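Local atomic coordinates of cytosine-specific methyltransferase (Escherichia coli O157:H7 EDL933, PDB entry 3G7U), a protein that probably transfers a methyl group from S-adenosyl-L-methionine to carbon 5 of cytosine in DNA. Residues P80-F84 / G122-Y128. Numbering follows the deposited sequence.
Sequences PCQGF and GIMQEKY
Tyr128 OH donates a short hydrogen bond to Gly83 O, 2.5 Å between the two oxygens. The hydroxyl lies in the carbonyl plane and meets a lone pair. The same Gly83 oxygen takes a weak bond from Gln125 NE2 and a third from a water, which in turn accepts from Lys127 NZ. Three donors therefore grip one carbonyl. Gln125 NE2 is better bonded to Gly122 O, at 3.0 Å and 153°, so the amide bridges a carbonyl of each loop.

Gln125 NE2 also comes obliquely to 3.3 Å from Phe84 CD1, with amide and ring planes 33° apart. Gly122 CA sits over one face of this ring in a CH-pi contact, 3.8 Å from the Phe84 centroid. On Tyr128, Cys81 SG lies over one face, 4.2 Å from the ring centroid and offset toward the rim. The sulfur reaches there because it stands anti to the Cys81 backbone N (chi1 176°). Lys127 CG lies over the centre of the opposite face. Ile123 CD1 touches the sulfur as well, 3.7 Å from Cys81 SG. Gln82 crosses Tyr128 at about a right angle, its CB 3.2 Å from Tyr128 OH, and its OE1 accepts from Asn97 of helix 94-110.

The loops follow strands 74-77 and 114-119, neighbours in the Rossmann-like sheet of this methyltransferase. Pro80 and Cys81 form the Pro-Cys motif of C5-methyltransferases, in which Cys81 is the predicted nucleophile. The bonds to Gly83 O probably hold the backbone two residues beyond Cys81 in place. From the 122-128 loop, the Cys81 sulfur meets only apolar and aromatic atoms.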
loop_
_atom_site.group_PDB
_atom_site.type_symbol
_atom_site.label_atom_id
_atom_site.label_comp_id
_atom_site.label_asym_id
_atom_site.label_seq_id
_atom_site.Cartn_x
_atom_site.Cartn_y
_atom_site.Cartn_z
ATOM N N PRO A 80 -10.578 -6.220 7.315
ATOM C CA PRO A 80 -11.596 -5.194 7.129
ATOM C C PRO A 80 -12.296 -4.930 8.442
ATOM O O PRO A 80 -12.243 -5.727 9.366
ATOM C CB PRO A 80 -12.581 -5.837 6.146
ATOM C CG PRO A 80 -11.901 -7.069 5.623
ATOM C CD PRO A 80 -10.984 -7.495 6.712
ATOM N N CYS A 81 -12.944 -3.792 8.525
ATOM C CA CYS A 81 -13.642 -3.428 9.716
ATOM C C CYS A 81 -14.776 -2.560 9.231
ATOM O O CYS A 81 -14.591 -1.818 8.274
ATOM C CB CYS A 81 -12.688 -2.632 10.608
ATOM S SG CYS A 81 -13.405 -1.988 12.101
ATOM N N GLN A 82 -15.939 -2.663 9.881
ATOM C CA GLN A 82 -17.083 -1.765 9.629
ATOM C C GLN A 82 -16.679 -0.274 9.746
ATOM O O GLN A 82 -17.074 0.542 8.912
ATOM C CB GLN A 82 -18.242 -2.112 10.569
ATOM C CG GLN A 82 -19.497 -1.244 10.403
ATOM C CD GLN A 82 -20.549 -1.477 11.492
ATOM O OE1 GLN A 82 -20.532 -2.488 12.211
ATOM N NE2 GLN A 82 -21.479 -0.533 11.611
ATOM N N GLY A 83 -15.872 0.057 10.761
ATOM C CA GLY A 83 -15.248 1.380 10.864
ATOM C C GLY A 83 -16.252 2.504 11.057
ATOM O O GLY A 83 -17.192 2.377 11.844
ATOM N N PHE A 84 -16.065 3.595 10.316
ATOM C CA PHE A 84 -16.984 4.746 10.363
ATOM C C PHE A 84 -18.274 4.566 9.535
ATOM O O PHE A 84 -19.110 5.465 9.502
ATOM C CB PHE A 84 -16.268 6.040 9.925
ATOM C CG PHE A 84 -15.226 6.544 10.901
ATOM C CD1 PHE A 84 -15.556 6.826 12.225
ATOM C CD2 PHE A 84 -13.920 6.789 10.472
ATOM C CE1 PHE A 84 -14.595 7.307 13.120
ATOM C CE2 PHE A 84 -12.951 7.275 11.362
ATOM C CZ PHE A 84 -13.294 7.534 12.692
ATOM N N GLY A 122 -10.983 4.456 12.573
ATOM C CA GLY A 122 -12.310 3.879 12.621
ATOM C C GLY A 122 -12.264 2.645 13.495
ATOM O O GLY A 122 -13.225 2.328 14.199
ATOM N N ILE A 123 -11.123 1.958 13.446
ATOM C CA ILE A 123 -10.906 0.687 14.171
ATOM C C ILE A 123 -10.993 0.850 15.705
ATOM O O ILE A 123 -11.535 -0.017 16.403
ATOM C CB ILE A 123 -9.551 0.017 13.685
ATOM C CG1 ILE A 123 -9.290 -1.357 14.328
ATOM C CG2 ILE A 123 -8.354 0.931 13.906
ATOM C CD1 ILE A 123 -10.391 -2.333 14.197
ATOM N N MET A 124 -10.542 1.993 16.236
ATOM C CA MET A 124 -10.443 2.125 17.692
ATOM C C MET A 124 -11.734 2.493 18.397
ATOM O O MET A 124 -11.721 2.660 19.620
ATOM C CB MET A 124 -9.307 3.067 18.105
ATOM C CG MET A 124 -7.959 2.629 17.587
ATOM S SD MET A 124 -7.559 0.943 18.130
ATOM C CE MET A 124 -5.987 1.362 18.724
ATOM N N GLN A 125 -12.847 2.580 17.660
ATOM C CA GLN A 125 -14.132 2.940 18.276
ATOM C C GLN A 125 -14.665 1.976 19.340
ATOM O O GLN A 125 -14.466 0.758 19.268
ATOM C CB GLN A 125 -15.196 3.178 17.226
ATOM C CG GLN A 125 -14.938 4.357 16.324
ATOM C CD GLN A 125 -16.021 4.472 15.264
ATOM O OE1 GLN A 125 -17.138 4.937 15.541
ATOM N NE2 GLN A 125 -15.710 4.027 14.056
ATOM N N GLU A 126 -15.368 2.552 20.316
ATOM C CA GLU A 126 -15.913 1.809 21.448
ATOM C C GLU A 126 -16.790 0.643 21.025
ATOM O O GLU A 126 -16.743 -0.426 21.638
ATOM C CB GLU A 126 -16.694 2.732 22.397
ATOM C CG GLU A 126 -15.840 3.371 23.490
ATOM C CD GLU A 126 -14.862 2.387 24.143
ATOM O OE1 GLU A 126 -15.300 1.330 24.675
ATOM O OE2 GLU A 126 -13.641 2.680 24.119
ATOM N N LYS A 127 -17.563 0.845 19.960
ATOM C CA LYS A 127 -18.473 -0.173 19.455
ATOM C C LYS A 127 -17.771 -1.405 18.869
ATOM O O LYS A 127 -18.427 -2.427 18.624
ATOM C CB LYS A 127 -19.397 0.425 18.407
ATOM C CG LYS A 127 -18.685 0.911 17.185
ATOM C CD LYS A 127 -19.688 1.003 16.079
ATOM C CE LYS A 127 -19.382 2.158 15.185
ATOM N NZ LYS A 127 -20.668 2.708 14.662
ATOM N N TYR A 128 -16.456 -1.308 18.643
ATOM C CA TYR A 128 -15.663 -2.444 18.166
ATOM C C TYR A 128 -14.769 -3.036 19.236
ATOM O O TYR A 128 -14.050 -4.007 18.971
ATOM C CB TYR A 128 -14.803 -2.057 16.967
ATOM C CG TYR A 128 -15.612 -1.482 15.861
ATOM C CD1 TYR A 128 -16.800 -2.097 15.451
ATOM C CD2 TYR A 128 -15.218 -0.314 15.232
ATOM C CE1 TYR A 128 -17.568 -1.555 14.438
ATOM C CE2 TYR A 128 -15.966 0.230 14.221
ATOM C CZ TYR A 128 -17.143 -0.391 13.828
ATOM O OH TYR A 128 -17.896 0.173 12.829
HETATM O O HOH W 1 -20.087 3.058 12.135
#